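Local coordinates for protein cell division GTPase FtsZ, diverged (Clostridium botulinum C, PDB 3V3T) that belongs to the tubulin/FtsZ family of cytoskeletal proteins, as a diverged relative of the cell division protein FtsZ, at residues 126-131 against 164-169; 160-165 against 211-216; 236-241 against 288-293. The protein carries 1 engineered substitution. One frame throughout, in Å; residues are numbered along the deposited sequence.

Interaction 1: residues 126-131 against 164-169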
ATOM      1  N   VAL A 126      -1.902  -0.747  -2.929  1.00 25.44           N
ATOM      2  CA  VAL A 126      -1.943   0.222  -1.846  1.00 21.73           C
ATOM      3  C   VAL A 126      -3.300   0.905  -1.923  1.00 23.50           C
ATOM      4  O   VAL A 126      -3.579   1.618  -2.875  1.00 23.99           O
ATOM      5  CB  VAL A 126      -0.848   1.274  -2.003  1.00 27.37           C
ATOM      6  CG1 VAL A 126      -0.896   2.282  -0.849  1.00 26.02           C
ATOM      7  CG2 VAL A 126       0.509   0.610  -2.083  1.00 18.35           C
ATOM      8  N   GLY A 127      -4.155   0.672  -0.933  1.00 26.30           N
ATOM      9  CA  GLY A 127      -5.431   1.365  -0.875  1.00 21.67           C
ATOM     10  C   GLY A 127      -5.596   2.253   0.358  1.00 27.38           C
ATOM     11  O   GLY A 127      -5.200   1.885   1.473  1.00 20.60           O
ATOM     12  N   VAL A 128      -6.200   3.422   0.159  1.00 20.31           N
ATOM     13  CA  VAL A 128      -6.511   4.313   1.259  1.00 25.39           C
ATOM     14  C   VAL A 128      -7.999   4.283   1.595  1.00 26.40           C
ATOM     15  O   VAL A 128      -8.837   4.580   0.749  1.00 25.68           O
ATOM     16  CB  VAL A 128      -6.100   5.769   0.943  1.00 30.22           C
ATOM     17  CG1 VAL A 128      -6.263   6.640   2.190  1.00 21.64           C
ATOM     18  CG2 VAL A 128      -4.654   5.824   0.454  1.00 28.07           C
ATOM     19  N   LEU A 129      -8.319   3.914   2.832  1.00 25.92           N
ATOM     20  CA  LEU A 129      -9.691   3.979   3.322  1.00 24.29           C
ATOM     21  C   LEU A 129     -10.050   5.422   3.679  1.00 25.48           C
ATOM     22  O   LEU A 129      -9.202   6.183   4.130  1.00 31.62           O
ATOM     23  CB  LEU A 129      -9.854   3.095   4.557  1.00 24.47           C
ATOM     24  CG  LEU A 129      -9.564   1.601   4.418  1.00 27.13           C
ATOM     25  CD1 LEU A 129      -9.482   0.960   5.809  1.00 21.03           C
ATOM     26  CD2 LEU A 129     -10.642   0.926   3.588  1.00 21.47           C
ATOM     27  N   PRO A 130     -11.315   5.806   3.473  1.00 23.08           N
ATOM     28  CA  PRO A 130     -11.763   7.180   3.722  1.00 25.61           C
ATOM     29  C   PRO A 130     -11.975   7.469   5.210  1.00 36.29           C
ATOM     30  O   PRO A 130     -12.245   6.541   5.964  1.00 30.23           O
ATOM     31  CB  PRO A 130     -13.112   7.232   2.992  1.00 27.13           C
ATOM     32  CG  PRO A 130     -13.617   5.816   3.061  1.00 25.70           C
ATOM     33  CD  PRO A 130     -12.400   4.935   2.978  1.00 23.08           C
ATOM     34  N   LYS A 131     -11.858   8.735   5.619  1.00 36.47           N
ATOM     35  CA  LYS A 131     -12.189   9.144   6.983  1.00 36.34           C
ATOM     36  C   LYS A 131     -13.651   8.832   7.290  1.00 42.34           C
ATOM     37  O   LYS A 131     -14.508   8.869   6.390  1.00 39.28           O
ATOM     38  CB  LYS A 131     -12.036  10.655   7.156  1.00 43.84           C
ATOM     39  CG  LYS A 131     -10.655  11.241   7.059  1.00 48.65           C
ATOM     40  CD  LYS A 131     -10.770  12.769   7.166  1.00 54.30           C
ATOM     41  CE  LYS A 131      -9.414  13.454   7.149  1.00 59.66           C
ATOM     42  NZ  LYS A 131      -8.607  13.052   8.345  1.00 66.35           N
ATOM     43  N   LEU A 164      -4.095   1.560   3.932  1.00 21.13           N
ATOM     44  CA  LEU A 164      -3.919   2.811   4.683  1.00 26.18           C
ATOM     45  C   LEU A 164      -5.258   3.362   5.155  1.00 27.19           C
ATOM     46  O   LEU A 164      -6.295   3.114   4.527  1.00 19.93           O
ATOM     47  CB  LEU A 164      -3.202   3.861   3.817  1.00 22.31           C
ATOM     48  CG  LEU A 164      -1.878   3.441   3.174  1.00 25.69           C
ATOM     49  CD1 LEU A 164      -1.244   4.594   2.411  1.00 18.28           C
ATOM     50  CD2 LEU A 164      -0.909   2.930   4.234  1.00 30.71           C
ATOM     51  N   ASP A 165      -5.236   4.128   6.244  1.00 25.50           N
ATOM     52  CA  ASP A 165      -6.466   4.611   6.861  1.00 26.82           C
ATOM     53  C   ASP A 165      -6.445   6.134   7.094  1.00 32.80           C
ATOM     54  O   ASP A 165      -5.765   6.628   7.997  1.00 27.82           O
ATOM     55  CB  ASP A 165      -6.696   3.874   8.183  1.00 31.20           C
ATOM     56  CG  ASP A 165      -8.014   4.239   8.850  1.00 39.16           C
ATOM     57  OD1 ASP A 165      -8.693   5.190   8.391  1.00 40.26           O
ATOM     58  OD2 ASP A 165      -8.371   3.566   9.846  1.00 41.88           O
ATOM     59  N   ASN A 166      -7.204   6.871   6.284  1.00 26.29           N
ATOM     60  CA  ASN A 166      -7.264   8.317   6.416  1.00 31.41           C
ATOM     61  C   ASN A 166      -7.772   8.792   7.776  1.00 36.88           C
ATOM     62  O   ASN A 166      -7.610   9.962   8.106  1.00 39.97           O
ATOM     63  CB  ASN A 166      -8.139   8.938   5.328  1.00 28.19           C
ATOM     64  CG  ASN A 166      -7.356   9.338   4.106  1.00 41.66           C
ATOM     65  OD1 ASN A 166      -6.122   9.419   4.131  1.00 44.20           O
ATOM     66  ND2 ASN A 166      -8.068   9.591   3.016  1.00 49.45           N
ATOM     67  N   ASN A 167      -8.414   7.916   8.551  1.00 32.38           N
ATOM     68  CA  ASN A 167      -8.836   8.319   9.896  1.00 41.84           C
ATOM     69  C   ASN A 167      -7.632   8.613  10.790  1.00 40.64           C
ATOM     70  O   ASN A 167      -7.767   9.270  11.806  1.00 44.04           O
ATOM     71  CB  ASN A 167      -9.710   7.248  10.573  1.00 41.51           C
ATOM     72  CG  ASN A 167     -11.175   7.316  10.164  1.00 45.79           C
ATOM     73  OD1 ASN A 167     -11.832   8.354  10.301  1.00 44.09           O
ATOM     74  ND2 ASN A 167     -11.705   6.189   9.679  1.00 39.80           N
ATOM     75  N   LYS A 168      -6.457   8.112  10.422  1.00 36.90           N
ATOM     76  CA  LYS A 168      -5.315   8.116  11.345  1.00 32.95           C
ATOM     77  C   LYS A 168      -4.517   9.419  11.350  1.00 41.91           C
ATOM     78  O   LYS A 168      -3.659   9.613  12.214  1.00 44.77           O
ATOM     79  CB  LYS A 168      -4.381   6.926  11.083  1.00 31.17           C
ATOM     80  CG  LYS A 168      -5.012   5.543  11.276  1.00 33.36           C
ATOM     81  CD  LYS A 168      -5.828   5.456  12.561  1.00 36.18           C
ATOM     82  CE  LYS A 168      -4.945   5.358  13.795  1.00 29.71           C
ATOM     83  NZ  LYS A 168      -4.024   4.195  13.684  1.00 36.20           N
ATOM     84  N   ARG A 169      -4.786  10.305  10.393  1.00 41.98           N
ATOM     85  CA  ARG A 169      -4.119  11.614  10.353  1.00 44.17           C
ATOM     86  C   ARG A 169      -5.085  12.712   9.936  1.00 45.50           C
ATOM     87  O   ARG A 169      -6.080  12.455   9.257  1.00 52.10           O
ATOM     88  CB  ARG A 169      -2.932  11.602   9.382  1.00 45.73           C
ATOM     89  CG  ARG A 169      -1.810  10.649   9.757  1.00 42.96           C
ATOM     90  CD  ARG A 169      -0.925  11.211  10.872  1.00 41.58           C
ATOM     91  NE  ARG A 169       0.215  10.328  11.124  1.00 42.92           N
ATOM     92  CZ  ARG A 169       0.144   9.209  11.844  1.00 43.61           C
ATOM     93  NH1 ARG A 169       1.222   8.455  12.024  1.00 39.32           N
ATOM     94  NH2 ARG A 169      -1.008   8.844  12.394  1.00 39.03           N
TER
HETATM   95  O   HOH W   1     -11.092  10.725   3.401  1.00 39.46           O
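Leu164 is held between Gly127 and Leu129 by two backbone bonds. Its N donates to Gly127 O at 2.7 Å. Its O accepts from Leu129 N at 2.8 Å, and the bond is nearly straight. The side chain lies on the same face of the sheet as that of Val128. Its chi1 (-53°) sets CG beside the backbone N, and chi2 (-177°) carries CD1 on to 4.0 Å from Val126 CG1 and 4.1 Å from Val128 CG2. Phe179 of helix 172-187 and Phe237 also pack on this leucine. The two strands are neighbours and run parallel. Helix 136-152 joins them in a beta-alpha-beta unit of the GTPase domain of the tubulin/FtsZ family. Asn166 N carries the bonding on by donating to Leu129 O at 3.0 Å. The amide of Asn166 crosses Val128 at about a right angle, with OD1 3.4 Å from Val128 CG1. A water accepts from both Asn166 ND2 and Lys131 N. Asp165 OD1 accepts from Asn167 N, which makes an Asx turn. Lys131 runs extended past Asn166 and then bends at chi4 (-64°), which brings NZ to the carbonyls of Asn166 and Arg169. NZ donates to Arg169 O at 2.8 Å, in the plane of that carbonyl, and to Asn166 O at 3.3 Å. Glu170 O is a third backbone acceptor for the same ammonium group.

Interaction 2: residues 160-165 against 211-216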
ATOM      1  N   SER A 160      -0.117  -8.709  -2.489  1.00 19.85           N
ATOM      2  CA  SER A 160       0.260  -8.108  -1.224  1.00 29.27           C
ATOM      3  C   SER A 160      -0.541  -6.809  -1.091  1.00 28.53           C
ATOM      4  O   SER A 160      -0.859  -6.160  -2.080  1.00 27.08           O
ATOM      5  CB  SER A 160       1.766  -7.901  -1.159  1.00 24.80           C
ATOM      6  OG  SER A 160       2.161  -6.913  -2.068  1.00 40.27           O
ATOM      7  N   ILE A 161      -0.942  -6.471   0.123  1.00 30.86           N
ATOM      8  CA  ILE A 161      -1.873  -5.365   0.327  1.00 22.02           C
ATOM      9  C   ILE A 161      -1.275  -4.391   1.346  1.00 32.01           C
ATOM     10  O   ILE A 161      -0.842  -4.812   2.414  1.00 30.91           O
ATOM     11  CB  ILE A 161      -3.238  -5.881   0.875  1.00 27.34           C
ATOM     12  CG1 ILE A 161      -3.980  -6.697  -0.181  1.00 26.96           C
ATOM     13  CG2 ILE A 161      -4.115  -4.722   1.351  1.00 13.69           C
ATOM     14  CD1 ILE A 161      -5.231  -7.400   0.353  1.00 24.17           C
ATOM     15  N   TYR A 162      -1.228  -3.104   1.005  1.00 19.88           N
ATOM     16  CA  TYR A 162      -0.810  -2.082   1.952  1.00 23.55           C
ATOM     17  C   TYR A 162      -2.042  -1.223   2.168  1.00 22.20           C
ATOM     18  O   TYR A 162      -2.383  -0.411   1.319  1.00 23.38           O
ATOM     19  CB  TYR A 162       0.334  -1.223   1.391  1.00 21.11           C
ATOM     20  CG  TYR A 162       1.591  -1.980   0.987  1.00 22.87           C
ATOM     21  CD1 TYR A 162       2.732  -1.940   1.781  1.00 20.72           C
ATOM     22  CD2 TYR A 162       1.646  -2.721  -0.202  1.00 25.38           C
ATOM     23  CE1 TYR A 162       3.881  -2.614   1.424  1.00 26.44           C
ATOM     24  CE2 TYR A 162       2.807  -3.411  -0.569  1.00 26.10           C
ATOM     25  CZ  TYR A 162       3.920  -3.343   0.251  1.00 27.48           C
ATOM     26  OH  TYR A 162       5.078  -3.999  -0.068  1.00 33.58           O
ATOM     27  N   LEU A 163      -2.731  -1.434   3.285  1.00 17.82           N
ATOM     28  CA  LEU A 163      -4.026  -0.810   3.505  1.00 19.08           C
ATOM     29  C   LEU A 163      -3.853   0.360   4.452  1.00 18.81           C
ATOM     30  O   LEU A 163      -3.515   0.166   5.635  1.00 22.44           O
ATOM     31  CB  LEU A 163      -5.012  -1.825   4.108  1.00 14.26           C
ATOM     32  CG  LEU A 163      -6.489  -1.403   4.102  1.00 24.37           C
ATOM     33  CD1 LEU A 163      -6.891  -1.030   2.674  1.00 22.74           C
ATOM     34  CD2 LEU A 163      -7.436  -2.506   4.649  1.00 18.54           C
ATOM     35  N   LEU A 164      -4.095   1.560   3.932  1.00 21.13           N
ATOM     36  CA  LEU A 164      -3.919   2.811   4.683  1.00 26.18           C
ATOM     37  C   LEU A 164      -5.258   3.362   5.155  1.00 27.19           C
ATOM     38  O   LEU A 164      -6.295   3.114   4.527  1.00 19.93           O
ATOM     39  CB  LEU A 164      -3.202   3.861   3.817  1.00 22.31           C
ATOM     40  CG  LEU A 164      -1.878   3.441   3.174  1.00 25.69           C
ATOM     41  CD1 LEU A 164      -1.244   4.594   2.411  1.00 18.28           C
ATOM     42  CD2 LEU A 164      -0.909   2.930   4.234  1.00 30.71           C
ATOM     43  N   ASP A 165      -5.236   4.128   6.244  1.00 25.50           N
ATOM     44  CA  ASP A 165      -6.466   4.611   6.861  1.00 26.82           C
ATOM     45  C   ASP A 165      -6.445   6.134   7.094  1.00 32.80           C
ATOM     46  O   ASP A 165      -5.765   6.628   7.997  1.00 27.82           O
ATOM     47  CB  ASP A 165      -6.696   3.874   8.183  1.00 31.20           C
ATOM     48  CG  ASP A 165      -8.014   4.239   8.850  1.00 39.16           C
ATOM     49  OD1 ASP A 165      -8.693   5.190   8.391  1.00 40.26           O
ATOM     50  OD2 ASP A 165      -8.371   3.566   9.846  1.00 41.88           O
ATOM     51  N   LYS A 211      -0.930 -11.128   1.023  1.00 28.86           N
ATOM     52  CA  LYS A 211      -1.751 -10.613   2.103  1.00 21.90           C
ATOM     53  C   LYS A 211      -1.194  -9.283   2.565  1.00 27.19           C
ATOM     54  O   LYS A 211      -0.547  -8.550   1.795  1.00 25.27           O
ATOM     55  CB  LYS A 211      -1.829 -11.622   3.252  1.00 26.74           C
ATOM     56  CG  LYS A 211      -2.625 -12.873   2.858  1.00 36.94           C
ATOM     57  CD  LYS A 211      -2.052 -14.146   3.467  1.00 56.76           C
ATOM     58  CE  LYS A 211      -2.557 -14.405   4.867  1.00 66.06           C
ATOM     59  NZ  LYS A 211      -1.830 -15.568   5.485  1.00 73.20           N
ATOM     60  N   SER A 212      -1.408  -8.981   3.833  1.00 27.18           N
ATOM     61  CA  SER A 212      -1.225  -7.626   4.292  1.00 24.31           C
ATOM     62  C   SER A 212       0.133  -7.347   4.893  1.00 20.48           C
ATOM     63  O   SER A 212       0.672  -8.118   5.677  1.00 27.52           O
ATOM     64  CB  SER A 212      -2.337  -7.228   5.265  1.00 29.47           C
ATOM     65  OG  SER A 212      -3.187  -6.302   4.639  1.00 38.54           O
ATOM     66  N   ASN A 213       0.646  -6.192   4.515  1.00 20.06           N
ATOM     67  CA  ASN A 213       1.924  -5.749   5.002  0.57 25.27           C
ATOM     68  C   ASN A 213       1.736  -4.471   5.844  1.00 29.70           C
ATOM     69  O   ASN A 213       0.899  -3.620   5.541  1.00 22.39           O
ATOM     70  CB  ASN A 213       2.889  -5.570   3.813  0.57 23.15           C
ATOM     71  CG  ASN A 213       3.218  -6.906   3.098  0.57 44.98           C
ATOM     72  OD1 ASN A 213       2.594  -7.955   3.347  0.57 35.80           O
ATOM     73  ND2 ASN A 213       4.200  -6.858   2.194  0.57 46.87           N
ATOM     74  N   VAL A 214       2.481  -4.373   6.944  1.00 21.28           N
ATOM     75  CA  VAL A 214       2.451  -3.167   7.774  1.00 20.16           C
ATOM     76  C   VAL A 214       3.907  -2.750   8.094  1.00 29.39           C
ATOM     77  O   VAL A 214       4.746  -3.593   8.412  1.00 29.73           O
ATOM     78  CB  VAL A 214       1.621  -3.371   9.072  1.00 34.90           C
ATOM     79  CG1 VAL A 214       1.898  -2.263  10.084  1.00 35.81           C
ATOM     80  CG2 VAL A 214       0.140  -3.408   8.743  1.00 28.58           C
ATOM     81  N   ILE A 215       4.207  -1.459   7.968  1.00 24.38           N
ATOM     82  CA  ILE A 215       5.550  -0.948   8.234  1.00 27.84           C
ATOM     83  C   ILE A 215       5.479  -0.051   9.461  1.00 30.80           C
ATOM     84  O   ILE A 215       4.648   0.854   9.508  1.00 32.78           O
ATOM     85  CB  ILE A 215       6.085  -0.112   7.032  1.00 30.61           C
ATOM     86  CG1 ILE A 215       6.023  -0.924   5.737  1.00 25.03           C
ATOM     87  CG2 ILE A 215       7.503   0.396   7.306  1.00 30.54           C
ATOM     88  CD1 ILE A 215       6.386  -0.135   4.494  1.00 29.60           C
ATOM     89  N   LEU A 216       6.335  -0.303  10.449  1.00 28.52           N
ATOM     90  CA  LEU A 216       6.360   0.503  11.675  1.00 33.48           C
ATOM     91  C   LEU A 216       7.729   1.093  11.942  1.00 36.27           C
ATOM     92  O   LEU A 216       8.738   0.416  11.797  1.00 46.18           O
ATOM     93  CB  LEU A 216       5.981  -0.344  12.888  1.00 29.69           C
ATOM     94  CG  LEU A 216       4.624  -1.056  12.833  1.00 31.91           C
ATOM     95  CD1 LEU A 216       4.522  -2.091  13.957  1.00 31.93           C
ATOM     96  CD2 LEU A 216       3.489  -0.047  12.919  1.00 28.75           C
TER
HETATM   97  O   HOH W   2      -1.861  -3.510   5.184  1.00 20.91           O
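Strands 160-165 and 211-216 run parallel where Ile161 sits between Lys211 and Asn213. Ile161 N donates to Lys211 O at 2.7 Å, from above the plane of that carbonyl. Asn213 N donates to Ile161 O at 2.9 Å and lies nearly in line with that C=O. The short strand axes come within 4.4 Å but open at 48°. The CA atoms of Ser160 and Lys211 are 4.6 Å apart, and those of Tyr162 and Asn213 already 5.5 Å. A water sits where the strands part. It accepts from Leu163 N and donates to Asn213 O, so it bridges two backbone groups that would pair directly if the strands stayed together. It also donates to Ser212 OG. Further along, Leu163 bonds to Ala238 of the loop that follows helix 224-233. This pairing joins two parts of the fold. Strand 160-165 falls in the GTPase-domain family region, and strand 211-217 in the region of the TubZ-type C-terminal domain. Helices 172-187 and 200-208 lie between them in the chain, yet the strands are neighbours in one mixed sheet. Ile161 and Ser212 share a face of that sheet, with CG2 of Ile161 3.8 Å from OG of Ser212. The Ser212 hydroxyl also bonds to Gln290 OE1. On the other face, Ser160 OG turns to His122 NE2. CB of Asn213 lies over one face of the Tyr162 ring, 3.9 Å from Tyr162 CE1. The Asn213 amide stands steeply to the ring, its plane turned by 71°. Its ND2 and OD1 have weak bonds to Leu206 O and Gly286 N, but this side chain is modelled in two conformers.

Interaction 3: residues 236-241 against 288-293; sequences IFAEYT and EPQKTT
Gln290 CB starts its side chain 3.5 Å from Glu239 O. The next atom, CG, lies 3.4 Å from the same oxygen and 3.7 Å from Tyr240 CB. The chain then bends at chi2 (95°), which brings CD alongside the carbonyl of Ala238. At the tip, NE2 donates to Ala238 O at 3.1 Å, with an angle of 154° at the hydrogen. NE2 also lies 3.9 Å from Ala238 CB. The other amide atom, OE1, bonds to Ser212 OG on strand 211-217. One amide thus ties the loop 236-241 to the sheet. Thr293 adds a second grip: its OG1 donates to Glu239 O at 2.6 Å. A water donates to Glu239 O as well and accepts from Thr293 N at 3.1 Å. It thereby provides an acceptor for an N-H of the first helical turn. CG2 of Thr293 packs on Ala238 CB. Lys291 N bonds to Pro289 O across Gln290, which is the centre of an inverse gamma turn. Gln290 occupies the N-cap position, so the arrangement is that of a helix start, here of helix 291-306, pinned to a loop by its first residues.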
ATOM      1  N   ILE A 236      -0.360   4.672  10.336  1.00 36.00           N
ATOM      2  CA  ILE A 236      -1.178   5.100   9.213  1.00 32.89           C
ATOM      3  C   ILE A 236      -1.835   3.926   8.491  1.00 32.01           C
ATOM      4  O   ILE A 236      -2.753   4.125   7.680  1.00 29.97           O
ATOM      5  CB  ILE A 236      -0.383   5.905   8.184  1.00 31.11           C
ATOM      6  CG1 ILE A 236       0.772   5.067   7.625  1.00 29.18           C
ATOM      7  CG2 ILE A 236       0.086   7.195   8.790  1.00 25.80           C
ATOM      8  CD1 ILE A 236       1.332   5.604   6.336  1.00 28.81           C
ATOM      9  N   PHE A 237      -1.354   2.716   8.768  1.00 25.06           N
ATOM     10  CA  PHE A 237      -1.970   1.488   8.244  1.00 24.58           C
ATOM     11  C   PHE A 237      -3.232   1.096   8.992  1.00 23.22           C
ATOM     12  O   PHE A 237      -3.323   1.290  10.195  1.00 26.91           O
ATOM     13  CB  PHE A 237      -1.001   0.312   8.308  1.00 25.87           C
ATOM     14  CG  PHE A 237       0.128   0.417   7.337  1.00 23.09           C
ATOM     15  CD1 PHE A 237       0.084  -0.249   6.130  1.00 18.45           C
ATOM     16  CD2 PHE A 237       1.230   1.208   7.621  1.00 21.02           C
ATOM     17  CE1 PHE A 237       1.143  -0.136   5.214  1.00 19.35           C
ATOM     18  CE2 PHE A 237       2.289   1.313   6.710  1.00 20.31           C
ATOM     19  CZ  PHE A 237       2.236   0.643   5.514  1.00 19.30           C
ATOM     20  N   ALA A 238      -4.202   0.544   8.261  1.00 21.54           N
ATOM     21  CA  ALA A 238      -5.444   0.090   8.857  1.00 26.53           C
ATOM     22  C   ALA A 238      -5.164  -0.901   9.980  1.00 28.18           C
ATOM     23  O   ALA A 238      -4.361  -1.818   9.833  1.00 26.15           O
ATOM     24  CB  ALA A 238      -6.319  -0.549   7.811  1.00 20.72           C
ATOM     25  N   GLU A 239      -5.852  -0.726  11.096  1.00 32.03           N
ATOM     26  CA  GLU A 239      -5.650  -1.595  12.238  1.00 31.28           C
ATOM     27  C   GLU A 239      -5.907  -3.080  11.946  1.00 31.57           C
ATOM     28  O   GLU A 239      -6.910  -3.438  11.333  1.00 28.56           O
ATOM     29  CB  GLU A 239      -6.542  -1.141  13.390  1.00 28.81           C
ATOM     30  CG  GLU A 239      -6.477  -2.057  14.599  1.00 33.51           C
ATOM     31  CD  GLU A 239      -7.346  -1.560  15.735  1.00 43.64           C
ATOM     32  OE1 GLU A 239      -8.143  -0.628  15.506  1.00 49.83           O
ATOM     33  OE2 GLU A 239      -7.232  -2.097  16.855  1.00 51.00           O
ATOM     34  N   TYR A 240      -5.022  -3.945  12.438  1.00 28.21           N
ATOM     35  CA  TYR A 240      -5.238  -5.385  12.332  1.00 32.51           C
ATOM     36  C   TYR A 240      -5.424  -6.010  13.710  1.00 34.82           C
ATOM     37  O   TYR A 240      -4.808  -5.577  14.682  1.00 41.20           O
ATOM     38  CB  TYR A 240      -4.092  -6.067  11.567  1.00 31.04           C
ATOM     39  CG  TYR A 240      -2.714  -5.939  12.186  1.00 32.22           C
ATOM     40  CD1 TYR A 240      -2.232  -6.906  13.067  1.00 27.26           C
ATOM     41  CD2 TYR A 240      -1.878  -4.867  11.864  1.00 25.02           C
ATOM     42  CE1 TYR A 240      -0.966  -6.811  13.616  1.00 29.31           C
ATOM     43  CE2 TYR A 240      -0.606  -4.755  12.414  1.00 24.79           C
ATOM     44  CZ  TYR A 240      -0.155  -5.730  13.283  1.00 31.04           C
ATOM     45  OH  TYR A 240       1.112  -5.629  13.827  1.00 30.68           O
ATOM     46  N   THR A 241      -6.274  -7.030  13.790  1.00 38.61           N
ATOM     47  CA  THR A 241      -6.645  -7.617  15.081  1.00 50.89           C
ATOM     48  C   THR A 241      -6.019  -8.981  15.331  1.00 57.71           C
ATOM     49  O   THR A 241      -6.126  -9.521  16.433  1.00 60.24           O
ATOM     50  CB  THR A 241      -8.179  -7.729  15.245  1.00 59.97           C
ATOM     51  OG1 THR A 241      -8.759  -8.210  14.023  1.00 62.41           O
ATOM     52  CG2 THR A 241      -8.789  -6.370  15.590  1.00 63.27           C
ATOM     53  N   GLU A 288      -3.193 -11.296   8.103  1.00 31.51           N
ATOM     54  CA  GLU A 288      -4.550 -11.435   7.575  1.00 35.64           C
ATOM     55  C   GLU A 288      -5.081 -10.052   7.211  1.00 33.67           C
ATOM     56  O   GLU A 288      -4.970  -9.127   8.000  1.00 38.86           O
ATOM     57  CB  GLU A 288      -5.473 -12.111   8.583  1.00 40.99           C
ATOM     58  CG  GLU A 288      -6.449 -13.069   7.944  1.00 57.49           C
ATOM     59  CD  GLU A 288      -5.746 -14.182   7.189  1.00 65.01           C
ATOM     60  OE1 GLU A 288      -4.734 -14.706   7.708  1.00 56.05           O
ATOM     61  OE2 GLU A 288      -6.196 -14.523   6.071  1.00 73.57           O
ATOM     62  N   PRO A 289      -5.648  -9.909   6.005  1.00 26.37           N
ATOM     63  CA  PRO A 289      -6.235  -8.641   5.536  1.00 31.41           C
ATOM     64  C   PRO A 289      -7.272  -8.067   6.517  1.00 36.14           C
ATOM     65  O   PRO A 289      -8.108  -8.810   7.047  1.00 30.22           O
ATOM     66  CB  PRO A 289      -6.892  -9.033   4.207  1.00 32.31           C
ATOM     67  CG  PRO A 289      -6.083 -10.235   3.751  1.00 27.12           C
ATOM     68  CD  PRO A 289      -5.724 -10.976   4.990  1.00 27.66           C
ATOM     69  N   GLN A 290      -7.226  -6.750   6.723  1.00 29.99           N
ATOM     70  CA  GLN A 290      -7.950  -6.098   7.824  1.00 31.79           C
ATOM     71  C   GLN A 290      -9.462  -5.952   7.583  1.00 40.27           C
ATOM     72  O   GLN A 290     -10.000  -4.838   7.525  1.00 36.92           O
ATOM     73  CB  GLN A 290      -7.309  -4.735   8.141  1.00 25.16           C
ATOM     74  CG  GLN A 290      -5.787  -4.817   8.471  1.00 26.49           C
ATOM     75  CD  GLN A 290      -4.897  -4.565   7.255  1.00 30.58           C
ATOM     76  OE1 GLN A 290      -5.095  -5.172   6.207  1.00 30.57           O
ATOM     77  NE2 GLN A 290      -3.926  -3.642   7.382  1.00 24.26           N
ATOM     78  N   LYS A 291     -10.137  -7.091   7.465  1.00 40.67           N
ATOM     79  CA  LYS A 291     -11.578  -7.134   7.216  1.00 47.91           C
ATOM     80  C   LYS A 291     -12.406  -6.352   8.249  1.00 45.01           C
ATOM     81  O   LYS A 291     -13.297  -5.583   7.891  1.00 37.57           O
ATOM     82  CB  LYS A 291     -12.058  -8.590   7.116  1.00 58.35           C
ATOM     83  CG  LYS A 291     -11.836  -9.212   5.727  1.00 64.08           C
ATOM     84  CD  LYS A 291     -11.256 -10.631   5.779  1.00 62.73           C
ATOM     85  CE  LYS A 291     -10.985 -11.167   4.379  1.00 52.89           C
ATOM     86  NZ  LYS A 291     -12.255 -11.282   3.581  1.00 51.82           N
ATOM     87  N   THR A 292     -12.104  -6.550   9.524  1.00 42.00           N
ATOM     88  CA  THR A 292     -12.799  -5.850  10.601  1.00 46.32           C
ATOM     89  C   THR A 292     -12.741  -4.328  10.453  1.00 41.34           C
ATOM     90  O   THR A 292     -13.761  -3.660  10.534  1.00 47.42           O
ATOM     91  CB  THR A 292     -12.216  -6.244  11.983  1.00 58.23           C
ATOM     92  OG1 THR A 292     -12.122  -7.665  12.061  1.00 56.76           O
ATOM     93  CG2 THR A 292     -13.102  -5.743  13.125  1.00 55.52           C
ATOM     94  N   THR A 293     -11.549  -3.776  10.240  1.00 35.58           N
ATOM     95  CA  THR A 293     -11.434  -2.337  10.094  1.00 37.74           C
ATOM     96  C   THR A 293     -12.221  -1.860   8.888  1.00 42.05           C
ATOM     97  O   THR A 293     -12.870  -0.823   8.947  1.00 39.90           O
ATOM     98  CB  THR A 293      -9.991  -1.896   9.897  1.00 33.86           C
ATOM     99  OG1 THR A 293      -9.215  -2.344  10.999  1.00 35.68           O
ATOM    100  CG2 THR A 293      -9.913  -0.365   9.796  1.00 31.26           C
TER
HETATM  101  O   HOH W   3      -8.854  -5.216  11.002  1.00 38.66           O

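How the interactions relate
From the N terminus, interaction 1 comes first. It closes the loop that carries helix 136-152 between strands 122-129 and 160-165. Interaction 2 begins on strand 160-165, where interaction 1 ends, and both include Leu164 and Asp165. Their loops overlap on this strand without either enclosing the other. Interaction 2 closes a second loop, with helices 172-187 and 200-208, and carries the sheet into the C-terminal part. Interaction 3 follows in series. Its loop holds strands 247-252, 270-275 and 281-287. Segment 236-241 returns to strand 160-165, where a probable hydrogen bond joins Ile236 O to Asp165 N. The last helix is thereby tied to the middle of the sheet.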